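Local coordinates for extracellular solute-binding protein family 1 (Kribbella flavida, PDB 5IXP) that probably binds an extracellular solute and delivers it to an ABC transporter, at residues 256-261 against 329-334; 361-366 against 386-391. One frame throughout, in Å; residues are numbered along the deposited sequence. Where two conformers were deposited one is given.

Interaction 1. Residues 256-261 against 329-334; sequences KWDVAD and YFNNAP
An inverse gamma turn centred on Phe330, in the loop that leads into helix 335-344, lies against strand 257-260 of the mixed sheet in this periplasmic-binding-protein fold. The strand pairs antiparallel with strand 108-121, and the loop packs beside it without joining the sheet. Phe330 is the main bump. With CG anti to its own carbonyl carbon, its ring runs alongside Trp257, both side chains pointing the same way, and the CD2-CE2 bond comes against the Trp257 methylene, Phe330 CE2 to Trp257 CB being 3.5 Å. The indole five-membered ring and the phenyl ring meet obliquely, planes at 49°. Tyr329 extends the aromatic row, its ring edge set near Trp257 CD1, while its hydroxyl bonds to Gly250 O. Helix 241-249 also lines the aromatic row, with Ile245 on Trp257 and Leu242 on Phe330. Further along the strand, the small Ala333 methyl fits against Val259, CB to CG1 3.5 Å. A water bridges the backbones at the Trp257 end, accepting from Trp257 N at 3.0 Å and lying 2.7 Å from Tyr329 O. The Asp258 carboxylate is gripped at both oxygens: OD1 takes Val259 N on its anti lone pair and a salt bridge from Arg134, and OD2 one from Arg122; the two arginines would favour the ionised acid. Onto OD2 also comes Asn331 ND2, at 2.9 Å and 163°, from above the carboxylate plane, the amide turned 88° to it.

Interaction 2. Residues 361-366 against 386-391; sequences QVFTEA and READKA
The Phe363 ring meets the Ala388 methyl obliquely, its CE2 coming to 3.6 Å from Ala388 CB. CG stands anti to the carbonyl carbon (chi1 -81°), which brings the far end of the ring to the partner helix, although the first bond of the side chain does not point at it. Tyr182 meets the same ring with the two planes about 20° apart, and Ala384 and Leu385 also touch this buried phenyl group. The other flat groups are carboxylates and an amide. Gln361 NE2 reaches Glu365 OE2 at 3.1 Å from above the carboxylate plane, a bond made one turn along the same helix.

Helices 356-371 and 377-392 form an antiparallel helical hairpin near the C terminus, and the two short segments run at 161° with axes 9.1 Å apart. The small side chains of Ala388 and Ala391 are consistent with this spacing. Val362 points toward the partner helix: its CG2, in the crowded position between backbone N and carbonyl carbon, lies 3.7 Å from Ala388 CB and also rests against Ala388 N. Val362 CG1 comes to 4.4 Å from Ala391 CB. Glu387 slides past Val362 in the opposite direction, laying its CB against the valine and carrying its extended chain on to the carboxylate, where Gln383 NE2 bonds to OE2. Two waters lie at Glu387 OE1. One bridges to Val362 O, the other to Glu365 OE1, and the second links the two carboxylates, whose OE1 atoms are 4.6 Å apart, and may ease repulsion if both are ionised; it is 2.8 Å from Glu387 OE1.

Overall arrangement
From the N terminus the chain first lays down much of the mixed sheet, including strand 108-121, before reaching strand 257-260. Interaction 1 then closes a loop of 67 intervening residues, containing strand 269-276 and helices 284-294 and 297-307, and brings the approach to helix 335-344 back against strand 257-260. Interaction 2 opens only afterwards and closes a much shorter loop of 19 residues, joining the last two helices of the chain. The two loops therefore follow in series, neither nesting nor crossing. The centres of interactions 1 and 2 are about 37 Å apart, on opposite sides of the chain's centre. Between their nearest atoms about 21 Å remains.

Interaction 1. Residues 256-261 against 329-334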
loop_
_atom_site.group_PDB
_atom_site.type_symbol
_atom_site.label_atom_id
_atom_site.label_comp_id
_atom_site.label_asym_id
_atom_site.label_seq_id
_atom_site.Cartn_x
_atom_site.Cartn_y
_atom_site.Cartn_z
ATOM N N LYS A 256 -3.335 15.035 -19.738
ATOM C CA LYS A 256 -4.663 14.619 -19.308
ATOM C C LYS A 256 -4.772 14.267 -17.831
ATOM O O LYS A 256 -5.895 14.175 -17.327
ATOM C CB LYS A 256 -5.140 13.419 -20.134
ATOM C CG LYS A 256 -5.386 13.751 -21.593
ATOM C CD LYS A 256 -5.859 12.541 -22.379
ATOM C CE LYS A 256 -6.066 12.897 -23.846
ATOM N NZ LYS A 256 -6.231 11.668 -24.669
ATOM N N TRP A 257 -3.656 14.073 -17.124
ATOM C CA TRP A 257 -3.695 13.616 -15.741
ATOM C C TRP A 257 -3.219 14.695 -14.774
ATOM O O TRP A 257 -2.362 15.525 -15.100
ATOM C CB TRP A 257 -2.839 12.357 -15.547
ATOM C CG TRP A 257 -3.480 11.073 -15.995
ATOM C CD1 TRP A 257 -3.255 10.404 -17.167
ATOM C CD2 TRP A 257 -4.434 10.292 -15.263
ATOM N NE1 TRP A 257 -4.020 9.252 -17.209
ATOM C CE2 TRP A 257 -4.748 9.163 -16.052
ATOM C CE3 TRP A 257 -5.057 10.440 -14.014
ATOM C CZ2 TRP A 257 -5.656 8.191 -15.636
ATOM C CZ3 TRP A 257 -5.956 9.481 -13.605
ATOM C CH2 TRP A 257 -6.247 8.364 -14.414
ATOM N N ASP A 258 -3.801 14.677 -13.576
ATOM C CA ASP A 258 -3.374 15.522 -12.471
ATOM C C ASP A 258 -3.565 14.727 -11.188
ATOM O O ASP A 258 -4.112 13.619 -11.194
ATOM C CB ASP A 258 -4.154 16.844 -12.425
ATOM C CG ASP A 258 -3.319 18.010 -11.893
ATOM O OD1 ASP A 258 -2.428 17.788 -11.031
ATOM O OD2 ASP A 258 -3.556 19.153 -12.350
ATOM N N VAL A 259 -3.113 15.288 -10.077
ATOM C CA VAL A 259 -3.316 14.635 -8.793
ATOM C C VAL A 259 -3.735 15.684 -7.779
ATOM O O VAL A 259 -3.181 16.788 -7.734
ATOM C CB VAL A 259 -2.065 13.854 -8.335
ATOM C CG1 VAL A 259 -0.872 14.762 -8.241
ATOM C CG2 VAL A 259 -2.326 13.162 -7.008
ATOM N N ALA A 260 -4.751 15.342 -6.997
ATOM C CA ALA A 260 -5.349 16.215 -6.000
ATOM C C ALA A 260 -4.867 15.821 -4.608
ATOM O O ALA A 260 -4.786 14.634 -4.281
ATOM C CB ALA A 260 -6.878 16.151 -6.068
ATOM N N ASP A 261 -4.556 16.828 -3.787
ATOM C CA ASP A 261 -4.015 16.616 -2.446
ATOM C C ASP A 261 -5.164 16.331 -1.482
ATOM O O ASP A 261 -5.565 17.166 -0.667
ATOM C CB ASP A 261 -3.215 17.839 -2.016
ATOM C CG ASP A 261 -2.491 17.646 -0.686
ATOM O OD1 ASP A 261 -2.602 16.568 -0.061
ATOM O OD2 ASP A 261 -1.810 18.593 -0.257
ATOM N N TYR A 329 4.660 14.903 -15.982
ATOM C CA TYR A 329 3.580 14.201 -16.672
ATOM C C TYR A 329 2.226 14.536 -16.062
ATOM O O TYR A 329 1.243 14.736 -16.788
ATOM C CB TYR A 329 3.821 12.693 -16.631
ATOM C CG TYR A 329 2.890 11.887 -17.512
ATOM C CD1 TYR A 329 3.267 11.533 -18.800
ATOM C CD2 TYR A 329 1.641 11.467 -17.055
ATOM C CE1 TYR A 329 2.434 10.791 -19.615
ATOM C CE2 TYR A 329 0.798 10.716 -17.863
ATOM C CZ TYR A 329 1.202 10.384 -19.146
ATOM O OH TYR A 329 0.386 9.640 -19.963
ATOM N N PHE A 330 2.154 14.608 -14.731
ATOM C CA PHE A 330 0.906 14.920 -14.036
ATOM C C PHE A 330 0.752 16.432 -13.841
ATOM O O PHE A 330 0.597 16.938 -12.729
ATOM C CB PHE A 330 0.845 14.172 -12.707
ATOM C CG PHE A 330 0.490 12.729 -12.858
ATOM C CD1 PHE A 330 1.447 11.804 -13.242
ATOM C CD2 PHE A 330 -0.814 12.300 -12.656
ATOM C CE1 PHE A 330 1.118 10.471 -13.404
ATOM C CE2 PHE A 330 -1.151 10.968 -12.815
ATOM C CZ PHE A 330 -0.182 10.053 -13.198
ATOM N N ASN A 331 0.798 17.149 -14.968
ATOM C CA ASN A 331 0.550 18.595 -15.003
ATOM C C ASN A 331 1.468 19.346 -14.037
ATOM O O ASN A 331 1.065 20.313 -13.389
ATOM C CB ASN A 331 -0.926 18.904 -14.709
ATOM C CG ASN A 331 -1.300 20.350 -15.024
ATOM O OD1 ASN A 331 -0.802 20.931 -15.985
ATOM N ND2 ASN A 331 -2.169 20.934 -14.207
ATOM N N ASN A 332 2.720 18.888 -13.934
ATOM C CA ASN A 332 3.711 19.521 -13.062
ATOM C C ASN A 332 3.222 19.581 -11.620
ATOM O O ASN A 332 3.463 20.558 -10.912
ATOM C CB ASN A 332 4.078 20.923 -13.554
ATOM C CG ASN A 332 4.917 20.895 -14.800
ATOM O OD1 ASN A 332 5.937 20.214 -14.856
ATOM N ND2 ASN A 332 4.495 21.637 -15.810
ATOM N N ALA A 333 2.524 18.540 -11.181
ATOM C CA ALA A 333 1.999 18.540 -9.826
ATOM C C ALA A 333 3.149 18.537 -8.823
ATOM O O ALA A 333 4.176 17.888 -9.053
ATOM C CB ALA A 333 1.094 17.330 -9.586
ATOM N N PRO A 334 3.014 19.260 -7.707
ATOM C CA PRO A 334 4.050 19.252 -6.651
ATOM C C PRO A 334 3.946 17.993 -5.796
ATOM O O PRO A 334 3.556 18.016 -4.623
ATOM C CB PRO A 334 3.731 20.534 -5.876
ATOM C CG PRO A 334 2.213 20.642 -5.998
ATOM C CD PRO A 334 1.873 20.135 -7.371
HETATM O O HOH W 1 -0.899 13.782 -18.138
HETATM O O HOH W 2 -1.364 16.613 -17.323
#

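Interaction 2. Residues 361-366 against 386-391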
loop_
_atom_site.group_PDB
_atom_site.type_symbol
_atom_site.label_atom_id
_atom_site.label_comp_id
_atom_site.label_asym_id
_atom_site.label_seq_id
_atom_site.Cartn_x
_atom_site.Cartn_y
_atom_site.Cartn_z
ATOM N N GLN A 361 -9.491 -11.956 0.411
ATOM C CA GLN A 361 -9.566 -12.495 -0.943
ATOM C C GLN A 361 -10.974 -12.977 -1.277
ATOM O O GLN A 361 -11.447 -12.794 -2.406
ATOM C CB GLN A 361 -8.551 -13.631 -1.101
ATOM C CG GLN A 361 -8.416 -14.157 -2.517
ATOM C CD GLN A 361 -7.341 -15.224 -2.657
ATOM O OE1 GLN A 361 -6.229 -15.084 -2.138
ATOM N NE2 GLN A 361 -7.670 -16.299 -3.360
ATOM N N VAL A 362 -11.667 -13.592 -0.317
ATOM C CA VAL A 362 -13.015 -14.072 -0.614
ATOM C C VAL A 362 -13.966 -12.890 -0.783
ATOM O O VAL A 362 -14.863 -12.924 -1.634
ATOM C CB VAL A 362 -13.518 -15.090 0.434
ATOM C CG1 VAL A 362 -12.401 -16.019 0.889
ATOM C CG2 VAL A 362 -14.214 -14.428 1.606
ATOM N N PHE A 363 -13.764 -11.808 -0.017
ATOM C CA PHE A 363 -14.621 -10.637 -0.179
ATOM C C PHE A 363 -14.366 -9.945 -1.512
ATOM O O PHE A 363 -15.313 -9.515 -2.183
ATOM C CB PHE A 363 -14.431 -9.655 0.979
ATOM C CG PHE A 363 -15.190 -10.030 2.219
ATOM C CD1 PHE A 363 -16.528 -9.684 2.359
ATOM C CD2 PHE A 363 -14.572 -10.740 3.239
ATOM C CE1 PHE A 363 -17.237 -10.028 3.495
ATOM C CE2 PHE A 363 -15.273 -11.090 4.382
ATOM C CZ PHE A 363 -16.612 -10.731 4.510
ATOM N N THR A 364 -13.101 -9.824 -1.921
ATOM C CA THR A 364 -12.836 -9.128 -3.174
ATOM C C THR A 364 -13.245 -9.972 -4.373
ATOM O O THR A 364 -13.702 -9.422 -5.384
ATOM C CB THR A 364 -11.361 -8.716 -3.283
ATOM O OG1 THR A 364 -10.510 -9.866 -3.192
ATOM C CG2 THR A 364 -10.999 -7.721 -2.182
ATOM N N GLU A 365 -13.104 -11.300 -4.284
ATOM C CA GLU A 365 -13.619 -12.153 -5.352
ATOM C C GLU A 365 -15.121 -11.975 -5.490
ATOM O O GLU A 365 -15.641 -11.848 -6.606
ATOM C CB GLU A 365 -13.273 -13.627 -5.089
ATOM C CG GLU A 365 -11.794 -13.953 -5.311
ATOM C CD GLU A 365 -11.413 -15.369 -4.916
ATOM O OE1 GLU A 365 -12.287 -16.122 -4.437
ATOM O OE2 GLU A 365 -10.227 -15.731 -5.082
ATOM N N ALA A 366 -15.831 -11.929 -4.359
ATOM C CA ALA A 366 -17.275 -11.742 -4.402
ATOM C C ALA A 366 -17.632 -10.382 -4.989
ATOM O O ALA A 366 -18.541 -10.273 -5.821
ATOM C CB ALA A 366 -17.866 -11.904 -3.001
ATOM N N ARG A 386 -19.886 -17.034 3.912
ATOM C CA ARG A 386 -19.619 -18.466 4.047
ATOM C C ARG A 386 -18.142 -18.772 3.866
ATOM O O ARG A 386 -17.541 -19.499 4.667
ATOM C CB ARG A 386 -20.430 -19.271 3.028
ATOM C CG ARG A 386 -21.891 -19.450 3.348
ATOM C CD ARG A 386 -22.511 -20.568 2.487
ATOM N NE ARG A 386 -22.256 -20.393 1.056
ATOM C CZ ARG A 386 -22.995 -19.627 0.257
ATOM N NH1 ARG A 386 -24.024 -18.950 0.756
ATOM N NH2 ARG A 386 -22.703 -19.525 -1.035
ATOM N N GLU A 387 -17.543 -18.240 2.800
ATOM C CA GLU A 387 -16.155 -18.557 2.499
ATOM C C GLU A 387 -15.202 -17.912 3.493
ATOM O O GLU A 387 -14.166 -18.503 3.821
ATOM C CB GLU A 387 -15.837 -18.133 1.071
ATOM C CG GLU A 387 -16.712 -18.872 0.067
ATOM C CD GLU A 387 -16.385 -18.546 -1.370
ATOM O OE1 GLU A 387 -15.658 -17.565 -1.622
ATOM O OE2 GLU A 387 -16.862 -19.282 -2.253
ATOM N N ALA A 388 -15.537 -16.719 3.991
ATOM C CA ALA A 388 -14.682 -16.057 4.971
ATOM C C ALA A 388 -14.647 -16.829 6.282
ATOM O O ALA A 388 -13.604 -16.898 6.941
ATOM C CB ALA A 388 -15.158 -14.621 5.207
ATOM N N ASP A 389 -15.781 -17.405 6.681
ATOM C CA ASP A 389 -15.798 -18.216 7.890
ATOM C C ASP A 389 -14.832 -19.383 7.765
ATOM O O ASP A 389 -14.060 -19.665 8.690
ATOM C CB ASP A 389 -17.216 -18.710 8.161
ATOM C CG ASP A 389 -17.527 -18.778 9.627
ATOM O OD1 ASP A 389 -17.647 -19.902 10.157
ATOM O OD2 ASP A 389 -17.644 -17.701 10.250
ATOM N N LYS A 390 -14.839 -20.054 6.609
ATOM C CA LYS A 390 -13.901 -21.143 6.371
ATOM C C LYS A 390 -12.471 -20.624 6.327
ATOM O O LYS A 390 -11.571 -21.211 6.937
ATOM C CB LYS A 390 -14.259 -21.871 5.073
ATOM N N ALA A 391 -12.246 -19.515 5.613
ATOM C CA ALA A 391 -10.905 -18.939 5.529
ATOM C C ALA A 391 -10.362 -18.589 6.907
ATOM O O ALA A 391 -9.188 -18.843 7.204
ATOM C CB ALA A 391 -10.917 -17.698 4.635
HETATM O O HOH W 3 -16.553 -15.141 -2.356
HETATM O O HOH W 4 -14.935 -16.955 -4.270
#